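Local coordinates for extracellular matrix-binding protein EbhA (Staphylococcus aureus, PDB 2DGJ), which probably binds extracellular matrix as a cell wall-associated adhesin, built as a rod of alternately connected three-helix bundles, at residues A141-N145 / Q146-D150; N202-N205 / A206-S209; L228-Q231 / V232-A235. All coordinates share one frame; numbering follows the deposited sequence.

The three local contacts follow one another along the chain toward one end of the rod: interaction 1 lies in the FIVAR sequence range, interactions 2 and 3 in the following GA module range. Centres of interactions 1 and 2 are about 17 Å apart, yet N202 ND2 donates to D150 O at 2.9 Å, probably a hydrogen bond that ties the end of helix 146-149 to helix 199-215. Interactions 2 and 3, about 11 Å apart between centres, meet where K207 NZ lies 3.2 Å from E233 O, at the end of helix 222-234. Interactions 1 and 3 do not touch, their nearest atoms being about 8 Å apart.

Interaction 1 (A141-N145 / Q146-D150); sequences ATLRN and QNYLD
L143 and Y148 lie side by side and point the same way where two short helical pieces, 139-144 and 146-149, are joined through an N-cap at N145. The CD1 methyl of L143 sits over the centre of one face of the Y148 ring, 3.4 Å from the centroid and 10° off the ring normal, which meets the criteria for a CH-pi contact. The ring gets there because Y148 CG is anti to its backbone N (chi1 165°), carrying the aromatic group back toward the preceding helix. T142 O approaches the same residue obliquely and lies 3.0 Å from Y148 CB. T142 and L143 also touch Y159 of helix 153-170, so this small apolar patch continues onto the neighbouring helix.

The cap itself is made by an asparagine side chain. N145 OD1 accepts from N147 N at 2.7 Å, with a nearly straight N-H...O angle of 167°. N145 O accepts from both L149 N, at 3.0 Å, and Y148 N. Two bonds therefore grip one carbonyl, and they help fix the direction of the second helical piece.

Beyond the cap, N147 OD1 accepts from A200 N at the start of helix 199-215, while N147 ND2 bonds weakly to L197 O in the loop before it. Q146 is bent at chi2 and shares its amide nitrogen between G199 O and D150, the first residue past the short helix, whose OD2 in turn accepts from V238 N. Q146 NE2 meets D150 OD2 on the anti side of the carboxylate at 2.6 Å, with the acceptor lying in the glutamine amide plane.

Interaction 2 (N202-N205 / A206-S209); sequences NLRN and AKTS
K207 reaches back along helix 199-215 over L203 and R204, one turn earlier on the first helix of a three-helix bundle in the GA module range. Its CB lies 3.5 Å from L203 O, the carbonyl to which its own backbone N is hydrogen-bonded. CG comes closer to that same oxygen, at 3.1 Å, since chi1 of -65° sets it beside the backbone N and directs it toward the preceding turn. From there the chain runs extended. CD meets the arginine next, lying 3.5 Å from R204 NH2 and oblique to the guanidinium plane. CE then leans on leucine, 3.7 Å from L203 CD1, so successive methylenes meet first a charged group, then an apolar branch. V241 of helix 238-250 touches both L203 and K207 and extends this apolar strip to another helix.

At the tip, NZ donates to E233 O in the last turn of helix 222-234 and to A235 O just after it; a positive group at such a helix C-terminus would probably be stabilised by the helix dipole. R204, bent at chi2 and chi3, brings its guanidinium alongside the amine, with R204 NH2 4.1 Å from K207 NZ. This proximity of like charges is probably eased by water 1, which accepts from both side chains.

On the neighbouring side of the turn, T208 N donates to R204 O, and T208 OG1 lies 3.0 Å from that oxygen. N205 ND2 hydrogen-bonds to T48 OG1 of the second subunit. Water 1 sits 2.6 Å from K207 NZ and 2.7 Å from R204 NH1.

Interaction 3 (L228-Q231 / V232-A235); sequences LKHQ and VEQA
H230 and Q234, one turn apart, cross with their ring and amide planes 58° apart. Q234 CG stands over one face of the imidazole, 4.0 Å above the plane and displaced toward the rim. The amide oxygen is nearer still, with Q234 OE1 2.8 Å from H230 NE2, but the angle is too poor for a hydrogen bond, and so tight a non-bonded approach leaves the exact placement of the amide doubtful. E233 runs alongside the histidine and points the same way, its carboxylate plane turned 45° from the ring. E233 OE1 lies 4.1 Å from H230 ND1; a positive charge on the imidazole, which is not seen, would probably be favoured there, though no ion pair is formed.

What positions these groups is the backbone of the last turns. Q234 N donates to H230 O at 3.0 Å, which ties the two crossing residues together, while chi1 of -172° places the imidazole beside its own carbonyl carbon and swings it toward the later turn. V232 N donates to L228 O at 2.9 Å and E233 N to K229 O. A235 N makes a weak bond to Q231 O and a second bond to V232 O, as the chain leaves the helix.

Further out, L228 and V232 on the other side are buried: L228 packs on I214 and V232 on T211 of helix 199-215, and both on V244 of helix 238-250. Q231 OE1 accepts from K247 NZ. A polar, exposed face backed by an apolar one facing two partner helices is the amphipathic pattern of a three-helix bundle, here in the GA module range.

Interaction 1 (A141-N145 / Q146-D150)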
# COMPACT_ATOMS: atom_id res chain seq x y z
N ALA A 141 -36.19 17.17 9.26
CA ALA A 141 -36.39 17.61 10.64
C ALA A 141 -35.85 19.02 10.83
O ALA A 141 -36.50 19.87 11.42
CB ALA A 141 -35.69 16.64 11.60
N THR A 142 -34.65 19.27 10.31
CA THR A 142 -34.02 20.58 10.42
C THR A 142 -34.89 21.66 9.79
O THR A 142 -35.04 22.75 10.34
CB THR A 142 -32.63 20.59 9.75
OG1 THR A 142 -31.80 19.61 10.37
CG2 THR A 142 -31.97 21.97 9.88
N LEU A 143 -35.48 21.34 8.64
CA LEU A 143 -36.33 22.28 7.92
C LEU A 143 -37.60 22.65 8.67
O LEU A 143 -38.12 23.75 8.51
CB LEU A 143 -36.69 21.70 6.55
CG LEU A 143 -35.90 22.13 5.30
CD1 LEU A 143 -34.73 23.03 5.66
CD2 LEU A 143 -35.42 20.90 4.57
N ARG A 144 -38.11 21.72 9.48
CA ARG A 144 -39.34 21.97 10.23
C ARG A 144 -39.05 22.56 11.60
O ARG A 144 -39.97 22.89 12.35
CB ARG A 144 -40.12 20.67 10.43
CG ARG A 144 -40.38 19.86 9.16
CD ARG A 144 -41.43 18.78 9.44
NE ARG A 144 -41.57 17.82 8.35
CZ ARG A 144 -40.77 16.77 8.17
NH1 ARG A 144 -39.75 16.56 9.00
NH2 ARG A 144 -40.98 15.93 7.16
N ASN A 145 -37.77 22.71 11.94
CA ASN A 145 -37.39 23.24 13.25
C ASN A 145 -37.28 24.76 13.27
O ASN A 145 -36.84 25.38 12.30
CB ASN A 145 -36.07 22.61 13.71
CG ASN A 145 -35.71 22.98 15.13
OD1 ASN A 145 -35.20 24.07 15.38
ND2 ASN A 145 -36.00 22.09 16.07
N GLN A 146 -37.68 25.36 14.39
CA GLN A 146 -37.66 26.81 14.57
C GLN A 146 -36.28 27.42 14.33
O GLN A 146 -36.18 28.58 13.91
CB GLN A 146 -38.14 27.13 15.98
CG GLN A 146 -38.30 28.62 16.32
CD GLN A 146 -36.98 29.29 16.63
OE1 GLN A 146 -36.09 28.70 17.24
NE2 GLN A 146 -36.86 30.55 16.24
N ASN A 147 -35.22 26.66 14.58
CA ASN A 147 -33.87 27.17 14.39
C ASN A 147 -33.57 27.43 12.92
O ASN A 147 -32.76 28.29 12.59
CB ASN A 147 -32.83 26.20 14.96
CG ASN A 147 -31.43 26.80 14.97
OD1 ASN A 147 -31.17 27.77 15.68
ND2 ASN A 147 -30.54 26.24 14.18
N TYR A 148 -34.23 26.67 12.04
CA TYR A 148 -34.04 26.87 10.61
C TYR A 148 -35.04 27.92 10.15
O TYR A 148 -34.68 28.90 9.51
CB TYR A 148 -34.31 25.58 9.83
CG TYR A 148 -34.49 25.83 8.35
CD1 TYR A 148 -33.39 26.05 7.51
CD2 TYR A 148 -35.77 25.93 7.79
CE1 TYR A 148 -33.56 26.37 6.17
CE2 TYR A 148 -35.95 26.25 6.45
CZ TYR A 148 -34.84 26.47 5.64
OH TYR A 148 -35.01 26.82 4.32
N LEU A 149 -36.31 27.68 10.50
CA LEU A 149 -37.41 28.57 10.14
C LEU A 149 -37.17 30.04 10.48
O LEU A 149 -37.37 30.90 9.63
CB LEU A 149 -38.70 28.09 10.81
CG LEU A 149 -39.69 27.27 9.98
CD1 LEU A 149 -39.02 26.69 8.74
CD2 LEU A 149 -40.26 26.16 10.84
N ASP A 150 -36.74 30.33 11.70
CA ASP A 150 -36.49 31.71 12.10
C ASP A 150 -35.06 32.16 11.86
O ASP A 150 -34.61 33.16 12.41
CB ASP A 150 -36.86 31.94 13.57
CG ASP A 150 -38.36 31.97 13.81
OD1 ASP A 150 -39.10 32.23 12.84
OD2 ASP A 150 -38.80 31.75 14.95

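Interaction 2 (N202-N205 / A206-S209)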
# COMPACT_ATOMS: atom_id res chain seq x y z
N ASN A 202 -32.04 34.40 17.02
CA ASN A 202 -32.92 35.50 16.61
C ASN A 202 -34.12 35.62 17.55
O ASN A 202 -34.61 36.72 17.81
CB ASN A 202 -33.41 35.30 15.17
CG ASN A 202 -32.34 35.62 14.15
OD1 ASN A 202 -31.40 36.36 14.42
ND2 ASN A 202 -32.50 35.07 12.94
N LEU A 203 -34.60 34.48 18.04
CA LEU A 203 -35.75 34.46 18.94
C LEU A 203 -35.40 35.05 20.31
O LEU A 203 -36.19 35.78 20.90
CB LEU A 203 -36.27 33.03 19.11
CG LEU A 203 -37.43 32.86 20.10
CD1 LEU A 203 -38.62 33.71 19.66
CD2 LEU A 203 -37.80 31.39 20.19
N ARG A 204 -34.21 34.71 20.80
CA ARG A 204 -33.76 35.22 22.09
C ARG A 204 -33.63 36.74 22.02
O ARG A 204 -34.09 37.45 22.92
CB ARG A 204 -32.41 34.60 22.46
CG ARG A 204 -32.03 34.73 23.92
CD ARG A 204 -32.48 33.53 24.76
NE ARG A 204 -33.72 33.76 25.49
CZ ARG A 204 -34.92 33.36 25.10
NH1 ARG A 204 -35.07 32.68 23.96
NH2 ARG A 204 -35.99 33.61 25.85
N ASN A 205 -33.01 37.24 20.96
CA ASN A 205 -32.84 38.68 20.78
C ASN A 205 -34.20 39.34 20.53
O ASN A 205 -34.47 40.45 20.99
CB ASN A 205 -31.91 38.97 19.59
CG ASN A 205 -30.48 38.55 19.86
OD1 ASN A 205 -29.89 38.94 20.87
ND2 ASN A 205 -29.91 37.76 18.96
N ALA A 206 -35.06 38.64 19.79
CA ALA A 206 -36.38 39.15 19.49
C ALA A 206 -37.18 39.38 20.76
O ALA A 206 -37.82 40.41 20.93
CB ALA A 206 -37.12 38.18 18.59
N LYS A 207 -37.14 38.40 21.66
CA LYS A 207 -37.86 38.48 22.92
C LYS A 207 -37.30 39.59 23.82
O LYS A 207 -38.05 40.23 24.56
CB LYS A 207 -37.79 37.15 23.67
CG LYS A 207 -38.49 35.99 22.97
CD LYS A 207 -38.57 34.77 23.87
CE LYS A 207 -39.39 33.67 23.23
NZ LYS A 207 -39.62 32.56 24.19
N THR A 208 -35.99 39.79 23.75
CA THR A 208 -35.35 40.81 24.56
C THR A 208 -35.73 42.23 24.14
O THR A 208 -36.11 43.05 24.98
CB THR A 208 -33.81 40.66 24.52
OG1 THR A 208 -33.43 39.41 25.11
CG2 THR A 208 -33.14 41.80 25.28
N SER A 209 -35.64 42.51 22.84
CA SER A 209 -35.96 43.84 22.34
C SER A 209 -37.44 44.13 22.46
O SER A 209 -37.83 45.27 22.73
CB SER A 209 -35.52 43.99 20.88
OG SER A 209 -36.41 43.32 20.01
O HOH W 1 -37.35 31.29 23.84
O HOH W 2 -31.06 38.32 24.08

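Interaction 3 (L228-Q231 / V232-A235)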
# COMPACT_ATOMS: atom_id res chain seq x y z
N LEU A 228 -48.54 41.39 28.30
CA LEU A 228 -47.82 41.34 27.03
C LEU A 228 -46.43 40.74 27.17
O LEU A 228 -46.00 39.94 26.34
CB LEU A 228 -47.73 42.75 26.43
CG LEU A 228 -48.82 43.20 25.45
CD1 LEU A 228 -50.13 42.51 25.74
CD2 LEU A 228 -48.96 44.70 25.54
N LYS A 229 -45.71 41.13 28.22
CA LYS A 229 -44.37 40.62 28.46
C LYS A 229 -44.41 39.11 28.65
O LYS A 229 -43.52 38.39 28.20
CB LYS A 229 -43.75 41.30 29.68
CG LYS A 229 -43.39 42.76 29.45
CD LYS A 229 -43.07 43.50 30.75
CE LYS A 229 -41.74 43.08 31.34
NZ LYS A 229 -41.38 43.94 32.50
N HIS A 230 -45.46 38.63 29.32
CA HIS A 230 -45.62 37.20 29.55
C HIS A 230 -45.93 36.51 28.22
O HIS A 230 -45.47 35.41 27.96
CB HIS A 230 -46.75 36.94 30.54
CG HIS A 230 -46.86 35.51 30.97
ND1 HIS A 230 -45.84 34.88 31.68
CD2 HIS A 230 -47.82 34.59 30.82
CE1 HIS A 230 -46.20 33.64 31.93
NE2 HIS A 230 -47.40 33.43 31.41
N GLN A 231 -46.72 37.18 27.38
CA GLN A 231 -47.07 36.62 26.08
C GLN A 231 -45.81 36.49 25.23
O GLN A 231 -45.69 35.58 24.40
CB GLN A 231 -48.09 37.52 25.36
CG GLN A 231 -49.32 37.84 26.20
CD GLN A 231 -50.55 38.09 25.35
OE1 GLN A 231 -50.48 38.76 24.32
NE2 GLN A 231 -51.68 37.55 25.78
N VAL A 232 -44.86 37.40 25.44
CA VAL A 232 -43.59 37.37 24.71
C VAL A 232 -42.78 36.20 25.25
O VAL A 232 -42.11 35.49 24.49
CB VAL A 232 -42.79 38.67 24.94
CG1 VAL A 232 -41.38 38.51 24.41
CG2 VAL A 232 -43.49 39.85 24.27
N GLU A 233 -42.85 36.01 26.56
CA GLU A 233 -42.14 34.94 27.24
C GLU A 233 -42.55 33.56 26.72
O GLU A 233 -41.72 32.67 26.58
CB GLU A 233 -42.40 35.04 28.74
CG GLU A 233 -41.61 34.07 29.62
CD GLU A 233 -42.08 32.63 29.51
OE1 GLU A 233 -43.29 32.38 29.72
OE2 GLU A 233 -41.24 31.76 29.21
N GLN A 234 -43.84 33.41 26.42
CA GLN A 234 -44.36 32.13 25.95
C GLN A 234 -44.32 31.93 24.44
O GLN A 234 -44.52 30.82 23.95
CB GLN A 234 -45.79 31.93 26.47
CG GLN A 234 -45.89 31.90 27.98
CD GLN A 234 -47.25 31.43 28.48
OE1 GLN A 234 -48.03 32.20 29.02
NE2 GLN A 234 -47.53 30.14 28.28
N ALA A 235 -44.06 33.01 23.70
CA ALA A 235 -43.99 32.93 22.25
C ALA A 235 -42.94 31.89 21.83
O ALA A 235 -41.89 31.78 22.46
CB ALA A 235 -43.66 34.29 21.66